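Local atomic coordinates of type I modular polyketide synthase (Streptomyces albus subsp. albus, PDB entry 6IYR), a protein that probably selects and transfers the acyl extender unit, from its coenzyme A thioester, for one module of the salinomycin polyketide synthase. Residues 348-353 with 357-362; 39-44 with 98-103; 176-179 with 184-187; 273-278 with 299-304. One frame throughout, in Å; residues are numbered along the deposited sequence.

Interaction 1: residues 348-353 with 357-362; sequences VPFLST and EFVTGT
The carbonyl oxygen of Phe350 is met from residues 357-362 by an N-H and a C-H. Val359 N donates to Phe350 O at 3.1 Å, nearly in line with the C=O bond, and Phe358 CA makes a C-H...O contact with the same oxygen at 3.2 Å. Further along, Ser352 N donates to Glu357 O at 3.0 Å. This donor stands above the carbonyl plane, 47° out of it. Water 1 bridges Phe350 N and Val359 O. These bonds join two very short antiparallel strands, 350-351 and 358-359, loosely paired, into a small beta hairpin. Leu351 and Phe358 form its non-hydrogen-bonded pair. Leu351 lies over one face of the Phe358 ring. Its CB is 4.2 Å from the ring centroid, and CD1 sits over the ring centre. Pro349 CB also reaches the ring, 3.9 Å from Phe358 CE1. The other side of the hairpin carries Phe350 and Val359, whose side chains run side by side. Phe350 CG is anti to its own N (chi1 180°), and CD1 comes to lie 3.6 Å from Val359 CG2. The Phe350 ring also packs on helix 222-230. Ser352 OG bonds Tyr368 OH and the N atoms of Val354 and Thr355 in the turn. Thr353 OG1 bonds the O of Gly218, in a Gly-X-Ser-X-Gly sequence that is probably the nucleophile elbow.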
loop_
_atom_site.group_PDB
_atom_site.type_symbol
_atom_site.label_atom_id
_atom_site.label_comp_id
_atom_site.label_asym_id
_atom_site.label_seq_id
_atom_site.Cartn_x
_atom_site.Cartn_y
_atom_site.Cartn_z
ATOM N N VAL A 348 10.205 -5.309 13.001
ATOM C CA VAL A 348 8.929 -5.829 12.538
ATOM C C VAL A 348 9.220 -6.953 11.565
ATOM O O VAL A 348 10.063 -6.812 10.695
ATOM C CB VAL A 348 8.083 -4.761 11.773
ATOM C CG1 VAL A 348 6.770 -5.377 11.315
ATOM C CG2 VAL A 348 7.807 -3.542 12.645
ATOM N N PRO A 349 8.539 -8.085 11.729
ATOM C CA PRO A 349 8.782 -9.193 10.844
ATOM C C PRO A 349 8.712 -8.757 9.364
ATOM O O PRO A 349 7.751 -8.061 8.958
ATOM C CB PRO A 349 7.649 -10.147 11.179
ATOM C CG PRO A 349 7.381 -9.907 12.663
ATOM C CD PRO A 349 7.680 -8.446 12.875
ATOM N N PHE A 350 9.694 -9.211 8.580
ATOM C CA PHE A 350 9.842 -8.870 7.156
ATOM C C PHE A 350 9.876 -10.164 6.348
ATOM O O PHE A 350 10.806 -10.983 6.471
ATOM C CB PHE A 350 11.117 -8.040 6.974
ATOM C CG PHE A 350 11.397 -7.619 5.541
ATOM C CD1 PHE A 350 11.824 -8.546 4.595
ATOM C CD2 PHE A 350 11.486 -6.285 5.220
ATOM C CE1 PHE A 350 12.086 -8.149 3.291
ATOM C CE2 PHE A 350 11.834 -5.865 3.946
ATOM C CZ PHE A 350 12.140 -6.797 2.976
ATOM N N LEU A 351 8.790 -10.411 5.619
ATOM C CA LEU A 351 8.668 -11.579 4.802
ATOM C C LEU A 351 9.128 -11.259 3.369
ATOM O O LEU A 351 8.486 -10.516 2.646
ATOM C CB LEU A 351 7.257 -12.114 4.839
ATOM C CG LEU A 351 6.967 -13.305 3.931
ATOM C CD1 LEU A 351 7.953 -14.438 4.154
ATOM C CD2 LEU A 351 5.533 -13.790 4.130
ATOM N N SER A 352 10.292 -11.778 3.002
ATOM C CA SER A 352 10.900 -11.502 1.702
ATOM C C SER A 352 10.087 -12.107 0.588
ATOM O O SER A 352 9.760 -13.304 0.579
ATOM C CB SER A 352 12.315 -12.054 1.649
ATOM O OG SER A 352 12.923 -11.797 0.389
ATOM N N THR A 353 9.782 -11.274 -0.385
ATOM C CA THR A 353 9.156 -11.778 -1.605
ATOM C C THR A 353 10.241 -12.183 -2.610
ATOM O O THR A 353 9.937 -12.679 -3.701
ATOM C CB THR A 353 8.248 -10.715 -2.216
ATOM O OG1 THR A 353 8.998 -9.522 -2.448
ATOM C CG2 THR A 353 7.106 -10.406 -1.266
ATOM N N GLU A 357 11.003 -16.132 2.590
ATOM C CA GLU A 357 11.147 -16.386 4.050
ATOM C C GLU A 357 11.252 -15.111 4.850
ATOM O O GLU A 357 11.667 -14.094 4.334
ATOM C CB GLU A 357 12.416 -17.214 4.324
ATOM C CG GLU A 357 12.072 -18.629 4.747
ATOM C CD GLU A 357 12.303 -19.586 3.628
ATOM O OE1 GLU A 357 13.389 -19.479 3.034
ATOM O OE2 GLU A 357 11.438 -20.454 3.375
ATOM N N PHE A 358 10.913 -15.183 6.140
ATOM C CA PHE A 358 11.184 -14.093 7.043
ATOM C C PHE A 358 12.673 -13.979 7.205
ATOM O O PHE A 358 13.388 -14.985 7.158
ATOM C CB PHE A 358 10.562 -14.372 8.404
ATOM C CG PHE A 358 9.073 -14.295 8.412
ATOM C CD1 PHE A 358 8.445 -13.077 8.503
ATOM C CD2 PHE A 358 8.317 -15.430 8.409
ATOM C CE1 PHE A 358 7.076 -12.991 8.553
ATOM C CE2 PHE A 358 6.946 -15.354 8.427
ATOM C CZ PHE A 358 6.325 -14.139 8.550
ATOM N N VAL A 359 13.142 -12.757 7.329
ATOM C CA VAL A 359 14.565 -12.494 7.400
ATOM C C VAL A 359 14.854 -11.899 8.753
ATOM O O VAL A 359 13.985 -11.303 9.411
ATOM C CB VAL A 359 15.076 -11.492 6.328
ATOM C CG1 VAL A 359 14.836 -12.031 4.951
ATOM C CG2 VAL A 359 14.456 -10.113 6.508
ATOM N N THR A 360 16.106 -12.002 9.144
ATOM C CA THR A 360 16.577 -11.278 10.281
ATOM C C THR A 360 16.659 -9.786 10.016
ATOM O O THR A 360 16.376 -8.966 10.906
ATOM C CB THR A 360 17.956 -11.834 10.732
ATOM O OG1 THR A 360 17.782 -13.175 11.199
ATOM C CG2 THR A 360 18.504 -10.985 11.860
ATOM N N GLY A 361 17.171 -9.423 8.843
ATOM C CA GLY A 361 17.268 -8.024 8.447
ATOM C C GLY A 361 18.692 -7.620 8.153
ATOM O O GLY A 361 18.949 -6.737 7.322
ATOM N N THR A 362 19.623 -8.261 8.857
ATOM C CA THR A 362 21.025 -8.043 8.652
ATOM C C THR A 362 21.485 -8.547 7.291
ATOM O O THR A 362 22.542 -8.166 6.849
ATOM C CB THR A 362 21.870 -8.812 9.701
ATOM O OG1 THR A 362 21.345 -10.129 9.829
ATOM C CG2 THR A 362 21.840 -8.129 11.077
HETATM O O HOH W 1 11.382 -11.099 9.942
#

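Interaction 2: residues 39-44 with 98-103; sequences ALIPWT and EGFLTA
Trp43 and Phe100 lie flat against each other. Their rings form an offset stack, with planes only 7° apart. The centroid of the Phe100 ring is 3.9 Å from that of the six-membered ring of Trp43. Phe100 CD1 sits over the middle of the indole at 3.6 Å above its plane. In return Trp43 CE2 lies over the centre of the phenyl ring. The two side chains run at about a right angle to each other, although their rings are nearly parallel. Phe100 CG is anti to its carbonyl carbon (chi1 -72°), which carries the ring out from the helix to the indole. Phe100 CB also lies over the indole face, a CH-pi contact 4.2 Å from the centroid of the six-membered ring. The stack joins strand 41-47 to helix 97-108. The strand is an outer one of a three-stranded antiparallel sheet, and the helix packs on that sheet. This small alpha/beta unit is probably the linker that precedes the acyltransferase fold in modular polyketide synthases. Ile41 meets the same phenyl ring at its edge. Its carbonyl O lies near the ring plane, 3.4 Å from Phe100 CZ. The indole N-H is used outside this pair: Trp43 NE1 donates to Pro72 O at the start of helix 72-79. That bond helps fix the rotation of the indole. Val92 of the central strand touches both side chains.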
loop_
_atom_site.group_PDB
_atom_site.type_symbol
_atom_site.label_atom_id
_atom_site.label_comp_id
_atom_site.label_asym_id
_atom_site.label_seq_id
_atom_site.Cartn_x
_atom_site.Cartn_y
_atom_site.Cartn_z
ATOM N N ALA A 39 -11.649 18.180 9.551
ATOM C CA ALA A 39 -13.020 18.680 9.782
ATOM C C ALA A 39 -14.048 17.577 9.630
ATOM O O ALA A 39 -15.161 17.702 10.123
ATOM C CB ALA A 39 -13.335 19.777 8.786
ATOM N N LEU A 40 -13.688 16.539 8.870
ATOM C CA LEU A 40 -14.419 15.262 8.841
ATOM C C LEU A 40 -14.203 14.509 10.133
ATOM O O LEU A 40 -13.068 14.191 10.486
ATOM C CB LEU A 40 -13.899 14.390 7.714
ATOM C CG LEU A 40 -14.669 14.167 6.436
ATOM C CD1 LEU A 40 -14.187 12.850 5.843
ATOM C CD2 LEU A 40 -16.166 14.130 6.660
ATOM N N ILE A 41 -15.298 14.241 10.843
ATOM C CA ILE A 41 -15.263 13.588 12.138
ATOM C C ILE A 41 -15.940 12.204 12.096
ATOM O O ILE A 41 -17.013 12.044 11.528
ATOM C CB ILE A 41 -15.938 14.485 13.184
ATOM C CG1 ILE A 41 -15.119 15.756 13.374
ATOM C CG2 ILE A 41 -16.053 13.788 14.522
ATOM C CD1 ILE A 41 -15.950 16.914 13.884
ATOM N N PRO A 42 -15.296 11.194 12.696
ATOM C CA PRO A 42 -15.840 9.851 12.661
ATOM C C PRO A 42 -16.730 9.597 13.865
ATOM O O PRO A 42 -16.329 9.900 14.986
ATOM C CB PRO A 42 -14.585 8.969 12.753
ATOM C CG PRO A 42 -13.632 9.786 13.543
ATOM C CD PRO A 42 -13.881 11.198 13.106
ATOM N N TRP A 43 -17.905 9.006 13.641
ATOM C CA TRP A 43 -18.657 8.448 14.738
ATOM C C TRP A 43 -18.670 6.973 14.518
ATOM O O TRP A 43 -19.029 6.514 13.420
ATOM C CB TRP A 43 -20.108 8.952 14.735
ATOM C CG TRP A 43 -20.298 10.392 15.108
ATOM C CD1 TRP A 43 -19.340 11.317 15.378
ATOM C CD2 TRP A 43 -21.563 11.080 15.199
ATOM N NE1 TRP A 43 -19.933 12.554 15.652
ATOM C CE2 TRP A 43 -21.295 12.422 15.521
ATOM C CE3 TRP A 43 -22.892 10.674 15.057
ATOM C CZ2 TRP A 43 -22.312 13.362 15.690
ATOM C CZ3 TRP A 43 -23.902 11.623 15.187
ATOM C CH2 TRP A 43 -23.605 12.945 15.493
ATOM N N THR A 44 -18.351 6.225 15.569
ATOM C CA THR A 44 -18.288 4.791 15.484
ATOM C C THR A 44 -19.445 4.172 16.246
ATOM O O THR A 44 -19.884 4.682 17.249
ATOM C CB THR A 44 -16.946 4.248 16.036
ATOM O OG1 THR A 44 -16.791 4.609 17.403
ATOM C CG2 THR A 44 -15.806 4.828 15.260
ATOM N N GLU A 98 -25.922 17.902 9.685
ATOM C CA GLU A 98 -26.742 17.502 8.578
ATOM C C GLU A 98 -26.057 16.336 7.845
ATOM O O GLU A 98 -26.716 15.388 7.427
ATOM C CB GLU A 98 -26.966 18.706 7.649
ATOM C CG GLU A 98 -27.816 19.830 8.263
ATOM C CD GLU A 98 -27.195 20.481 9.506
ATOM O OE1 GLU A 98 -26.026 20.910 9.420
ATOM O OE2 GLU A 98 -27.882 20.618 10.559
ATOM N N GLY A 99 -24.724 16.358 7.800
ATOM C CA GLY A 99 -23.952 15.271 7.178
ATOM C C GLY A 99 -24.069 13.983 7.962
ATOM O O GLY A 99 -24.323 12.927 7.388
ATOM N N PHE A 100 -23.993 14.077 9.289
ATOM C CA PHE A 100 -24.258 12.920 10.128
ATOM C C PHE A 100 -25.638 12.335 9.941
ATOM O O PHE A 100 -25.821 11.108 9.927
ATOM C CB PHE A 100 -24.022 13.278 11.573
ATOM C CG PHE A 100 -22.590 13.429 11.900
ATOM C CD1 PHE A 100 -21.744 12.331 11.817
ATOM C CD2 PHE A 100 -22.046 14.678 12.137
ATOM C CE1 PHE A 100 -20.388 12.470 12.081
ATOM C CE2 PHE A 100 -20.688 14.831 12.350
ATOM C CZ PHE A 100 -19.856 13.725 12.322
ATOM N N LEU A 101 -26.616 13.202 9.722
ATOM C CA LEU A 101 -27.977 12.712 9.519
ATOM C C LEU A 101 -28.074 11.897 8.239
ATOM O O LEU A 101 -28.652 10.812 8.220
ATOM C CB LEU A 101 -28.961 13.902 9.490
ATOM C CG LEU A 101 -30.027 14.102 10.583
ATOM C CD1 LEU A 101 -29.735 13.425 11.903
ATOM C CD2 LEU A 101 -30.301 15.594 10.794
ATOM N N THR A 102 -27.601 12.459 7.130
ATOM C CA THR A 102 -27.631 11.775 5.864
ATOM C C THR A 102 -26.899 10.442 5.948
ATOM O O THR A 102 -27.364 9.436 5.423
ATOM C CB THR A 102 -26.977 12.639 4.793
ATOM O OG1 THR A 102 -27.649 13.898 4.751
ATOM C CG2 THR A 102 -27.009 11.965 3.437
ATOM N N ALA A 103 -25.751 10.431 6.614
ATOM C CA ALA A 103 -24.947 9.201 6.684
ATOM C C ALA A 103 -25.596 8.158 7.606
ATOM O O ALA A 103 -25.752 7.006 7.220
ATOM C CB ALA A 103 -23.545 9.535 7.166
#

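Interaction 3: residues 176-179 with 184-187; sequences LRQT and GFDR
Gln178 closes helix 172-177 with a Schellman motif and lays its side chain over the ring of Phe185. With positive phi it is the C-prime residue: its N bonds Val175 O, while Thr179 N bonds Asp174 O. The chain then loops to a type I beta turn, Gly184 to Arg187, just before helix 188-208. Gln178 CG is anti to the carbonyl carbon (chi1 -72°), and the side chain bends at the second torsion (chi2 -65°). The bend brings the amide over the phenyl ring. The two planes are stacked, 29° apart. Of the amide, NE2 lies over the ring, 3.6 Å from Phe185 CE1 and displaced toward the rim. Both Val175 O and Pro183 O accept from Gln178 NE2. These two bonds hold the amide in its rotation and link the helix end to the residue before Gly184. The amide oxygen points to the turn, with Gln178 OE1 3.3 Å from Gly184 CA. Val175 and Val191 also touch Phe185, from the two neighbouring helices. Leu176 contributes its carbonyl O, which lies near the plane of the phenyl ring at its edge. Beside the amide, over the same face, Gln178 CG makes a CH-pi contact 4.2 Å from the Phe185 centroid.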
loop_
_atom_site.group_PDB
_atom_site.type_symbol
_atom_site.label_atom_id
_atom_site.label_comp_id
_atom_site.label_asym_id
_atom_site.label_seq_id
_atom_site.Cartn_x
_atom_site.Cartn_y
_atom_site.Cartn_z
ATOM N N LEU A 176 6.258 15.607 -5.734
ATOM C CA LEU A 176 4.950 15.066 -5.402
ATOM C C LEU A 176 3.843 15.920 -6.004
ATOM O O LEU A 176 2.844 15.384 -6.492
ATOM C CB LEU A 176 4.735 14.976 -3.911
ATOM C CG LEU A 176 5.673 13.992 -3.201
ATOM C CD1 LEU A 176 5.218 13.793 -1.761
ATOM C CD2 LEU A 176 5.666 12.675 -3.917
ATOM N N ARG A 177 4.012 17.234 -5.941
ATOM C CA ARG A 177 3.012 18.166 -6.475
ATOM C C ARG A 177 3.097 18.229 -7.995
ATOM O O ARG A 177 2.184 18.683 -8.654
ATOM C CB ARG A 177 3.248 19.566 -5.915
ATOM C CG ARG A 177 2.712 19.768 -4.520
ATOM C CD ARG A 177 3.392 20.932 -3.824
ATOM N NE ARG A 177 3.179 22.184 -4.532
ATOM C CZ ARG A 177 4.097 23.142 -4.685
ATOM N NH1 ARG A 177 3.802 24.234 -5.389
ATOM N NH2 ARG A 177 5.309 23.016 -4.148
ATOM N N GLN A 178 4.236 17.836 -8.547
ATOM C CA GLN A 178 4.546 18.110 -9.952
ATOM C C GLN A 178 4.439 19.597 -10.294
ATOM O O GLN A 178 3.911 19.963 -11.327
ATOM C CB GLN A 178 3.692 17.248 -10.880
ATOM C CG GLN A 178 4.097 15.778 -10.880
ATOM C CD GLN A 178 5.504 15.596 -11.447
ATOM O OE1 GLN A 178 5.701 15.717 -12.648
ATOM N NE2 GLN A 178 6.503 15.455 -10.565
ATOM N N THR A 179 4.932 20.435 -9.392
ATOM C CA THR A 179 5.076 21.863 -9.612
ATOM C C THR A 179 5.975 22.117 -10.802
ATOM O O THR A 179 6.962 21.429 -10.995
ATOM C CB THR A 179 5.762 22.546 -8.415
ATOM O OG1 THR A 179 5.183 22.076 -7.202
ATOM C CG2 THR A 179 5.606 24.067 -8.485
ATOM N N GLY A 184 9.672 15.190 -13.841
ATOM C CA GLY A 184 8.458 14.375 -13.948
ATOM C C GLY A 184 8.607 12.945 -13.476
ATOM O O GLY A 184 9.706 12.447 -13.254
ATOM N N PHE A 185 7.484 12.250 -13.447
ATOM C CA PHE A 185 7.442 10.879 -13.053
ATOM C C PHE A 185 7.947 9.945 -14.151
ATOM O O PHE A 185 8.110 8.775 -13.900
ATOM C CB PHE A 185 6.035 10.491 -12.689
ATOM C CG PHE A 185 5.517 11.167 -11.469
ATOM C CD1 PHE A 185 6.358 11.475 -10.415
ATOM C CD2 PHE A 185 4.175 11.416 -11.335
ATOM C CE1 PHE A 185 5.876 12.110 -9.299
ATOM C CE2 PHE A 185 3.683 12.003 -10.190
ATOM C CZ PHE A 185 4.537 12.386 -9.192
ATOM N N ASP A 186 8.202 10.480 -15.338
ATOM C CA ASP A 186 8.695 9.702 -16.466
ATOM C C ASP A 186 10.181 9.410 -16.281
ATOM O O ASP A 186 10.740 8.655 -17.034
ATOM C CB ASP A 186 8.490 10.463 -17.807
ATOM C CG ASP A 186 7.586 9.699 -18.808
ATOM O OD1 ASP A 186 6.462 9.293 -18.407
ATOM O OD2 ASP A 186 7.977 9.554 -20.008
ATOM N N ARG A 187 10.798 9.911 -15.225
ATOM C CA ARG A 187 12.156 9.523 -14.914
ATOM C C ARG A 187 12.134 8.524 -13.779
ATOM O O ARG A 187 11.683 8.839 -12.668
ATOM C CB ARG A 187 12.995 10.748 -14.530
ATOM C CG ARG A 187 13.547 11.455 -15.751
ATOM C CD ARG A 187 14.217 12.765 -15.384
ATOM N NE ARG A 187 15.233 12.626 -14.349
ATOM C CZ ARG A 187 15.789 13.667 -13.735
ATOM N NH1 ARG A 187 16.681 13.481 -12.781
ATOM N NH2 ARG A 187 15.464 14.911 -14.081
#

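Interaction 4: residues 273-278 with 299-304; sequences SAWGER and LDELMA
Trp275 is the third residue of a type I beta turn, Ser273 to Gly276, and its CA is 8.9 Å from that of Leu302 on helix 296-308. Gly276 then takes positive phi, and a short 3-10 turn at 277-278 leads into strand 279-286. The surrounding subdomain is ferredoxin-like: strands 257-261, 279-286, 289-294 and 313-316 and helices 265-273 and 296-308 follow in the order beta-alpha-beta-beta-alpha-beta. The contact ties the connection after its first helix to its second helix. Trp275 and Arg278 both turn toward that helix, and both give an N-H to one oxygen, Glu301 OE1. Trp275 NE1 donates at 2.9 Å to Glu301 OE1, which lies in the plane of the indole. The bond uses the anti lone pair of that oxygen. Arg278 NH2 forms a salt bridge with Glu301 OE1 at 3.1 Å. It comes from the syn side, 32° out of the carboxylate plane. The guanidinium and carboxylate planes stand nearly perpendicular, at 84°. Two donors on one oxygen would be expected to favour the charged form of Glu301. The arginine chain bends at its third torsion (chi3 67°), which brings NH2 round to the acid. Glu301 is extended beyond CG and runs past the pyrrole edge, with CG 3.6 Å from Trp275 NE1. The benzene part of the indole reaches on to the helix backbone, where Trp275 CZ2 is 3.9 Å from Leu302 N. Ala298 touches both Trp275 and Arg278. Farther out on the six-membered ring, Trp275 CZ3 lies 4.3 Å from Leu302 CD1.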
loop_
_atom_site.group_PDB
_atom_site.type_symbol
_atom_site.label_atom_id
_atom_site.label_comp_id
_atom_site.label_asym_id
_atom_site.label_seq_id
_atom_site.Cartn_x
_atom_site.Cartn_y
_atom_site.Cartn_z
ATOM N N SER A 273 8.680 -19.838 -22.084
ATOM C CA SER A 273 9.902 -20.629 -22.161
ATOM C C SER A 273 10.552 -20.565 -23.561
ATOM O O SER A 273 11.764 -20.422 -23.709
ATOM C CB SER A 273 9.561 -22.102 -21.859
ATOM O OG SER A 273 10.762 -22.834 -21.880
ATOM N N ALA A 274 9.688 -20.583 -24.555
ATOM C CA ALA A 274 10.020 -20.429 -25.971
ATOM C C ALA A 274 10.849 -19.197 -26.299
ATOM O O ALA A 274 11.694 -19.250 -27.157
ATOM C CB ALA A 274 8.737 -20.411 -26.785
ATOM N N TRP A 275 10.653 -18.103 -25.586
ATOM C CA TRP A 275 11.385 -16.895 -25.909
ATOM C C TRP A 275 12.731 -16.835 -25.243
ATOM O O TRP A 275 13.496 -15.901 -25.480
ATOM C CB TRP A 275 10.551 -15.668 -25.486
ATOM C CG TRP A 275 9.454 -15.313 -26.449
ATOM C CD1 TRP A 275 9.553 -14.441 -27.483
ATOM C CD2 TRP A 275 8.117 -15.837 -26.502
ATOM N NE1 TRP A 275 8.385 -14.377 -28.163
ATOM C CE2 TRP A 275 7.465 -15.183 -27.556
ATOM C CE3 TRP A 275 7.383 -16.710 -25.700
ATOM C CZ2 TRP A 275 6.127 -15.380 -27.841
ATOM C CZ3 TRP A 275 6.048 -16.891 -25.972
ATOM C CH2 TRP A 275 5.434 -16.235 -27.035
ATOM N N GLY A 276 12.943 -17.641 -24.215
ATOM C CA GLY A 276 14.263 -17.654 -23.577
ATOM C C GLY A 276 14.541 -16.374 -22.827
ATOM O O GLY A 276 13.620 -15.727 -22.305
ATOM N N GLU A 277 15.778 -15.904 -22.913
ATOM C CA GLU A 277 16.163 -14.655 -22.244
ATOM C C GLU A 277 15.493 -13.366 -22.739
ATOM O O GLU A 277 15.772 -12.289 -22.223
ATOM C CB GLU A 277 17.663 -14.411 -22.274
ATOM C CG GLU A 277 18.504 -15.549 -22.783
ATOM C CD GLU A 277 18.611 -16.639 -21.775
ATOM O OE1 GLU A 277 19.319 -17.624 -22.059
ATOM O OE2 GLU A 277 17.947 -16.514 -20.720
ATOM N N ARG A 278 14.662 -13.464 -23.755
ATOM C CA ARG A 278 13.949 -12.305 -24.251
ATOM C C ARG A 278 12.747 -11.939 -23.363
ATOM O O ARG A 278 12.189 -10.874 -23.510
ATOM C CB ARG A 278 13.505 -12.510 -25.696
ATOM C CG ARG A 278 14.624 -12.800 -26.671
ATOM C CD ARG A 278 14.087 -12.921 -28.083
ATOM N NE ARG A 278 13.590 -11.650 -28.546
ATOM C CZ ARG A 278 12.494 -11.483 -29.260
ATOM N NH1 ARG A 278 12.133 -10.268 -29.612
ATOM N NH2 ARG A 278 11.764 -12.520 -29.615
ATOM N N LEU A 299 7.440 -8.958 -26.069
ATOM C CA LEU A 299 6.232 -8.696 -25.333
ATOM C C LEU A 299 5.042 -8.597 -26.285
ATOM O O LEU A 299 3.929 -8.988 -25.930
ATOM C CB LEU A 299 6.359 -7.376 -24.579
ATOM C CG LEU A 299 6.766 -7.269 -23.116
ATOM C CD1 LEU A 299 7.250 -8.534 -22.474
ATOM C CD2 LEU A 299 7.728 -6.125 -22.879
ATOM N N ASP A 300 5.214 -7.927 -27.415
ATOM C CA ASP A 300 4.119 -7.891 -28.413
ATOM C C ASP A 300 3.680 -9.314 -28.819
ATOM O O ASP A 300 2.496 -9.576 -29.018
ATOM C CB ASP A 300 4.545 -7.121 -29.687
ATOM C CG ASP A 300 4.683 -5.609 -29.463
ATOM O OD1 ASP A 300 4.028 -5.080 -28.557
ATOM O OD2 ASP A 300 5.511 -4.976 -30.133
ATOM N N GLU A 301 4.639 -10.187 -29.103
ATOM C CA GLU A 301 4.276 -11.528 -29.558
ATOM C C GLU A 301 3.754 -12.407 -28.435
ATOM O O GLU A 301 2.822 -13.175 -28.636
ATOM C CB GLU A 301 5.414 -12.212 -30.307
ATOM C CG GLU A 301 6.763 -11.702 -29.917
ATOM C CD GLU A 301 7.850 -11.990 -30.929
ATOM O OE1 GLU A 301 8.805 -12.667 -30.512
ATOM O OE2 GLU A 301 7.855 -11.404 -32.038
ATOM N N LEU A 302 4.170 -12.112 -27.207
ATOM C CA LEU A 302 3.540 -12.767 -26.040
ATOM C C LEU A 302 2.056 -12.422 -25.908
ATOM O O LEU A 302 1.194 -13.311 -25.764
ATOM C CB LEU A 302 4.281 -12.372 -24.737
ATOM C CG LEU A 302 3.558 -12.896 -23.478
ATOM C CD1 LEU A 302 3.638 -14.403 -23.483
ATOM C CD2 LEU A 302 4.212 -12.331 -22.231
ATOM N N MET A 303 1.739 -11.137 -26.034
ATOM C CA MET A 303 0.340 -10.721 -25.951
ATOM C C MET A 303 -0.540 -11.341 -27.051
ATOM O O MET A 303 -1.631 -11.829 -26.797
ATOM C CB MET A 303 0.242 -9.199 -25.993
ATOM C CG MET A 303 0.694 -8.522 -24.715
ATOM S SD MET A 303 0.709 -6.726 -24.826
ATOM C CE MET A 303 -0.998 -6.408 -25.276
ATOM N N ALA A 304 -0.029 -11.370 -28.262
ATOM C CA ALA A 304 -0.754 -11.982 -29.367
ATOM C C ALA A 304 -0.984 -13.485 -29.100
ATOM O O ALA A 304 -2.098 -14.001 -29.228
ATOM C CB ALA A 304 0.050 -11.784 -30.654
#

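How the interactions relate
From the N terminus the chain makes the contacts in the order 2, 3, 4, 1. They are in series: none nests in another and none crosses another. Interaction 2 closes the longest loop, of 53 residues, and ties strand 41-47 to helix 97-108 in the N-terminal unit. Interaction 3 closes a short loop between helices 172-177 and 188-208. Interaction 4 spans 20 residues, mostly strand, within the ferredoxin-like subdomain. Interaction 1 closes the last loop, a hairpin beside strand 215-218. Interactions 2 and 4 lie on opposite sides of the chain's centre, with centres 53 Å apart. Interactions 1, 3 and 4 all belong to the acyltransferase part of the chain, but none touches another.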